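Local coordinates for baculoviral IAP repeat-containing protein 2 (PDB 3M1D) that probably takes part in the control of apoptosis and in TNF-receptor signalling through recruitment by TRAF2, and binds zinc in this BIR1 domain, at residues Y14-Y19 with S29-A34; V43-K48 with M55-K60. All blocks are in the same frame, centred on the assembly; numbering follows the deposited sequence. Where two conformers were deposited one is given.

How the interactions relate
The two interactions illustrate how a small zinc-binding domain builds its core from short elements that meet through a few buried side chains. Interaction 1 comes first along the chain and packs helix 9-17 against helix 30-35; interaction 2 follows, pairing strand 47-49 with strand 55-56 in the three-stranded antiparallel sheet. Their centres lie about 12 Å apart, and they touch directly: L33 CD2 of the second helix reaches W59 CZ2 at 3.4 Å, and Y19 OH lies 3.7 Å from V47 CG1. The helix pair is thus joined to the hairpin through buried side chains, and both belong to one BIR domain, whose zinc ion is held by C49, C52, H69 and C76.

Interaction 1. Residues Y14-Y19 with S29-A34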
# COMPACT_ATOMS: atom_id res chain seq x y z
N TYR A 14 -0.65 -11.86 -1.76
CA TYR A 14 0.78 -11.73 -2.01
C TYR A 14 1.31 -10.45 -1.39
O TYR A 14 2.33 -10.47 -0.71
CB TYR A 14 1.13 -11.75 -3.51
CG TYR A 14 2.53 -11.23 -3.72
CD1 TYR A 14 3.64 -11.97 -3.32
CD2 TYR A 14 2.76 -9.96 -4.26
CE1 TYR A 14 4.93 -11.48 -3.47
CE2 TYR A 14 4.06 -9.47 -4.41
CZ TYR A 14 5.13 -10.24 -4.02
OH TYR A 14 6.41 -9.75 -4.17
N ARG A 15 0.63 -9.33 -1.61
CA ARG A 15 1.11 -8.07 -1.03
C ARG A 15 1.28 -8.21 0.49
O ARG A 15 2.31 -7.80 1.03
CB ARG A 15 0.20 -6.90 -1.38
CG ARG A 15 0.06 -6.67 -2.88
CD ARG A 15 -0.45 -5.28 -3.19
NE ARG A 15 -1.88 -5.13 -2.91
CZ ARG A 15 -2.84 -5.63 -3.68
NH1 ARG A 15 -2.53 -6.34 -4.76
NH2 ARG A 15 -4.11 -5.44 -3.35
N MET A 16 0.28 -8.77 1.16
CA MET A 16 0.36 -9.01 2.60
C MET A 16 1.63 -9.78 2.98
O MET A 16 2.33 -9.42 3.93
CB MET A 16 -0.88 -9.75 3.09
CG MET A 16 -1.00 -9.82 4.61
SD MET A 16 -1.08 -8.19 5.38
CE MET A 16 -0.89 -8.63 7.11
N SER A 17 1.93 -10.84 2.24
CA SER A 17 3.11 -11.64 2.53
C SER A 17 4.41 -10.82 2.50
O SER A 17 5.36 -11.18 3.18
CB SER A 17 3.25 -12.81 1.56
OG SER A 17 3.87 -12.38 0.36
N THR A 18 4.45 -9.74 1.73
CA THR A 18 5.70 -8.99 1.63
C THR A 18 6.00 -8.21 2.91
O THR A 18 7.10 -7.68 3.08
CB THR A 18 5.75 -8.01 0.41
OG1 THR A 18 4.83 -6.93 0.61
CG2 THR A 18 5.44 -8.73 -0.92
N TYR A 19 5.02 -8.11 3.80
CA TYR A 19 5.21 -7.33 5.01
C TYR A 19 5.84 -8.14 6.15
O TYR A 19 5.99 -7.64 7.26
CB TYR A 19 3.89 -6.66 5.43
CG TYR A 19 3.47 -5.57 4.46
CD1 TYR A 19 3.86 -4.24 4.65
CD2 TYR A 19 2.70 -5.87 3.33
CE1 TYR A 19 3.48 -3.24 3.76
CE2 TYR A 19 2.32 -4.88 2.44
CZ TYR A 19 2.71 -3.58 2.65
OH TYR A 19 2.34 -2.60 1.75
N SER A 29 -1.30 -0.03 9.66
CA SER A 29 -1.38 -1.48 9.54
C SER A 29 -0.94 -1.97 8.16
O SER A 29 -1.16 -1.31 7.14
CB SER A 29 -2.78 -2.00 9.88
OG SER A 29 -3.67 -1.84 8.79
N GLU A 30 -0.30 -3.13 8.16
CA GLU A 30 0.15 -3.79 6.95
C GLU A 30 -1.04 -4.22 6.10
O GLU A 30 -0.98 -4.16 4.87
CB GLU A 30 1.01 -5.00 7.28
CG GLU A 30 2.37 -4.65 7.84
CD GLU A 30 2.44 -4.82 9.33
OE1 GLU A 30 1.50 -4.37 10.03
OE2 GLU A 30 3.44 -5.42 9.80
N ARG A 31 -2.11 -4.65 6.75
CA ARG A 31 -3.31 -5.05 6.02
C ARG A 31 -3.88 -3.87 5.25
O ARG A 31 -4.27 -4.02 4.10
CB ARG A 31 -4.37 -5.62 6.96
CG ARG A 31 -3.90 -6.83 7.76
CD ARG A 31 -5.08 -7.61 8.31
NE ARG A 31 -4.80 -8.22 9.61
CZ ARG A 31 -4.97 -7.61 10.78
NH1 ARG A 31 -5.41 -6.36 10.82
NH2 ARG A 31 -4.69 -8.25 11.91
N SER A 32 -3.93 -2.70 5.88
CA SER A 32 -4.46 -1.52 5.20
C SER A 32 -3.56 -1.13 4.02
O SER A 32 -4.05 -0.76 2.96
CB SER A 32 -4.64 -0.35 6.16
OG SER A 32 -3.40 0.21 6.54
N LEU A 33 -2.25 -1.23 4.21
CA LEU A 33 -1.33 -0.94 3.14
C LEU A 33 -1.58 -1.86 1.96
O LEU A 33 -1.75 -1.39 0.82
CB LEU A 33 0.12 -1.05 3.63
CG LEU A 33 0.49 0.11 4.54
CD1 LEU A 33 1.79 -0.16 5.27
CD2 LEU A 33 0.57 1.42 3.73
N ALA A 34 -1.63 -3.17 2.23
CA ALA A 34 -1.81 -4.17 1.19
C ALA A 34 -3.15 -4.03 0.48
O ALA A 34 -3.25 -4.19 -0.74
CB ALA A 34 -1.66 -5.59 1.78
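The carbonyl oxygen of A34 is the best-held polar atom across the contact, gripped by two nitrogens of one guanidinium. R15 NE donates to A34 O at 2.7 Å, and R15 NH2 reaches the same A34 O at 3.0 Å with a more bent N-H...O angle of 136°. The oxygen lies at the edge of the guanidinium, close to its plane, and NE arrives on a carbonyl lone pair. A bend at chi3 (-75°) turns the R15 chain for this side-on grip. D8 forms a salt bridge with NH2 and F50 a cation-pi contact with the group, so the buried charge has several partners and its rotation is probably well fixed.

Beside this clamp the helices come close, with R15 CB only 3.9 Å from A34 CB; the small alanine methyl also packs against the backbone of M16. Further along, M16 has CG anti to the backbone N and folds at chi2, which carries its methyl CE to 3.6 Å from R31 CG, the two chains running side by side.

Y19 closes the other end. Y19 CB meets E30 CG at 3.5 Å, the two side chains passing each other head to tail, while the carboxylate is turned 77° from the ring plane. E30 O sits over one ring face, offset toward the rim. Y19 crosses L33 at about a right angle, its OH 3.3 Å from L33 CB, and that hydroxyl is hydrogen-bonded to the carbonyl of F38. The second helix starts at S29, an N-cap whose OG accepts from S32 N at 3.0 Å. A helix pair joined by a buried arginine that bonds to a backbone carbonyl, near the zinc site, is the opening helical part of this BIR domain, ahead of its sheet.

Interaction 2. Residues V43-K48 with M55-K60; sequences VNDKVK and MLDNWK
Antiparallel pairing joins the two segments at V47 and L56, a hydrogen-bonded pair closed by V47 N to L56 O at 2.8 Å and L56 N to V47 O at 3.0 Å, both nearly straight at 164°. K48 and M55 form the adjacent non-hydrogen-bonded pair. Before the strand, a type II' turn from V43 to K46 places D45 beside segment 55-60.

D45 CG is tucked between the backbone N and carbonyl C (chi1 65°), and the carboxylate grips two successive amides: D45 OD1 accepts from N58 N at 2.8 Å through its syn lone pair, whereas D45 OD2 receives W59 N at 2.9 Å from above the carboxylate plane. A water also bridges D45 OD2 and W59 O, giving this carboxylate two amide bonds and one water bridge. V47 CG2 meets the edge of the W59 indole, 3.6 Å from CZ2, on the face shared with L56. On the opposite face the M55 chain, bent at chi3, lays its methyl CE tightly against K46 CE at 3.4 Å, while M55 CG runs alongside K48. This is the beta hairpin of the BIR zinc-finger fold, its first strand ending in the zinc ligand C49 and its connection carrying C52.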
# COMPACT_ATOMS: atom_id res chain seq x y z
N VAL A 43 12.71 -1.79 2.09
CA VAL A 43 13.50 -0.65 2.53
C VAL A 43 12.70 0.26 3.46
O VAL A 43 11.62 0.73 3.11
CB VAL A 43 14.02 0.16 1.31
CG1 VAL A 43 14.63 1.49 1.76
CG2 VAL A 43 15.04 -0.66 0.52
N ASN A 44 13.24 0.50 4.65
CA ASN A 44 12.58 1.38 5.62
C ASN A 44 11.10 0.99 5.76
O ASN A 44 10.78 -0.18 5.98
CB ASN A 44 12.74 2.86 5.22
CG ASN A 44 14.23 3.29 5.15
OD1 ASN A 44 15.07 2.69 5.82
ND2 ASN A 44 14.53 4.31 4.35
N ASP A 45 10.21 1.97 5.63
CA ASP A 45 8.77 1.68 5.62
C ASP A 45 8.18 2.04 4.25
O ASP A 45 7.01 2.36 4.14
CB ASP A 45 8.05 2.42 6.74
CG ASP A 45 8.09 3.94 6.58
OD1 ASP A 45 8.94 4.45 5.82
OD2 ASP A 45 7.27 4.61 7.23
N LYS A 46 9.01 1.94 3.22
CA LYS A 46 8.63 2.34 1.88
C LYS A 46 7.87 1.25 1.17
O LYS A 46 8.32 0.11 1.11
CB LYS A 46 9.87 2.72 1.05
CG LYS A 46 9.52 3.29 -0.32
CD LYS A 46 10.74 3.87 -1.02
CE LYS A 46 11.77 2.79 -1.30
NZ LYS A 46 12.93 3.36 -2.04
N VAL A 47 6.72 1.61 0.63
CA VAL A 47 5.86 0.66 -0.03
C VAL A 47 5.58 1.16 -1.46
O VAL A 47 5.77 2.33 -1.76
CB VAL A 47 4.55 0.49 0.76
CG1 VAL A 47 4.86 0.01 2.18
CG2 VAL A 47 3.80 1.81 0.82
N LYS A 48 5.11 0.27 -2.32
CA LYS A 48 4.95 0.58 -3.73
C LYS A 48 3.64 -0.03 -4.22
O LYS A 48 3.30 -1.15 -3.86
CB LYS A 48 6.17 0.02 -4.48
CG LYS A 48 6.33 0.43 -5.94
CD LYS A 48 7.72 0.00 -6.44
CE LYS A 48 7.85 0.07 -7.96
NZ LYS A 48 8.97 -0.80 -8.45
N MET A 55 5.26 5.26 -4.93
CA MET A 55 6.09 4.89 -3.79
C MET A 55 5.90 5.85 -2.62
O MET A 55 5.97 7.06 -2.79
CB MET A 55 7.57 4.85 -4.20
CG MET A 55 7.88 3.74 -5.20
SD MET A 55 9.62 3.69 -5.65
CE MET A 55 10.26 2.74 -4.29
N LEU A 56 5.67 5.28 -1.44
CA LEU A 56 5.32 6.03 -0.24
C LEU A 56 6.08 5.51 0.97
O LEU A 56 6.20 4.30 1.17
CB LEU A 56 3.82 5.94 0.02
CG LEU A 56 2.92 6.64 -1.00
CD1 LEU A 56 1.45 6.39 -0.72
CD2 LEU A 56 3.20 8.13 -1.00
N ASP A 57 6.61 6.42 1.78
CA ASP A 57 7.27 6.03 3.02
C ASP A 57 7.00 7.06 4.11
O ASP A 57 6.14 7.93 3.95
CB ASP A 57 8.78 5.81 2.80
CG ASP A 57 9.55 7.10 2.56
OD1 ASP A 57 8.93 8.19 2.51
OD2 ASP A 57 10.78 7.04 2.42
N ASN A 58 7.74 6.96 5.21
CA ASN A 58 7.57 7.87 6.34
C ASN A 58 6.09 7.97 6.74
O ASN A 58 5.54 9.06 6.82
CB ASN A 58 8.12 9.25 6.00
CG ASN A 58 8.31 10.12 7.24
OD1 ASN A 58 8.44 9.62 8.35
ND2 ASN A 58 8.31 11.43 7.04
N TRP A 59 5.47 6.81 6.96
CA TRP A 59 4.06 6.71 7.35
C TRP A 59 3.84 7.29 8.75
O TRP A 59 4.61 7.01 9.67
CB TRP A 59 3.61 5.25 7.29
CG TRP A 59 3.54 4.75 5.88
CD1 TRP A 59 4.50 4.05 5.20
CD2 TRP A 59 2.46 4.95 4.95
NE1 TRP A 59 4.08 3.80 3.91
CE2 TRP A 59 2.83 4.34 3.73
CE3 TRP A 59 1.21 5.58 5.04
CZ2 TRP A 59 2.01 4.35 2.62
CZ3 TRP A 59 0.40 5.59 3.92
CH2 TRP A 59 0.79 4.97 2.73
N LYS A 60 2.79 8.10 8.89
CA LYS A 60 2.46 8.75 10.15
C LYS A 60 1.17 8.20 10.73
O LYS A 60 0.30 7.73 10.01
CB LYS A 60 2.29 10.26 9.95
CG LYS A 60 3.50 10.98 9.38
CD LYS A 60 4.71 10.83 10.28
CE LYS A 60 5.78 11.87 9.93
NZ LYS A 60 7.10 11.51 10.52
O HOH W 1 12.77 5.10 2.44
O HOH W 2 6.69 5.25 9.74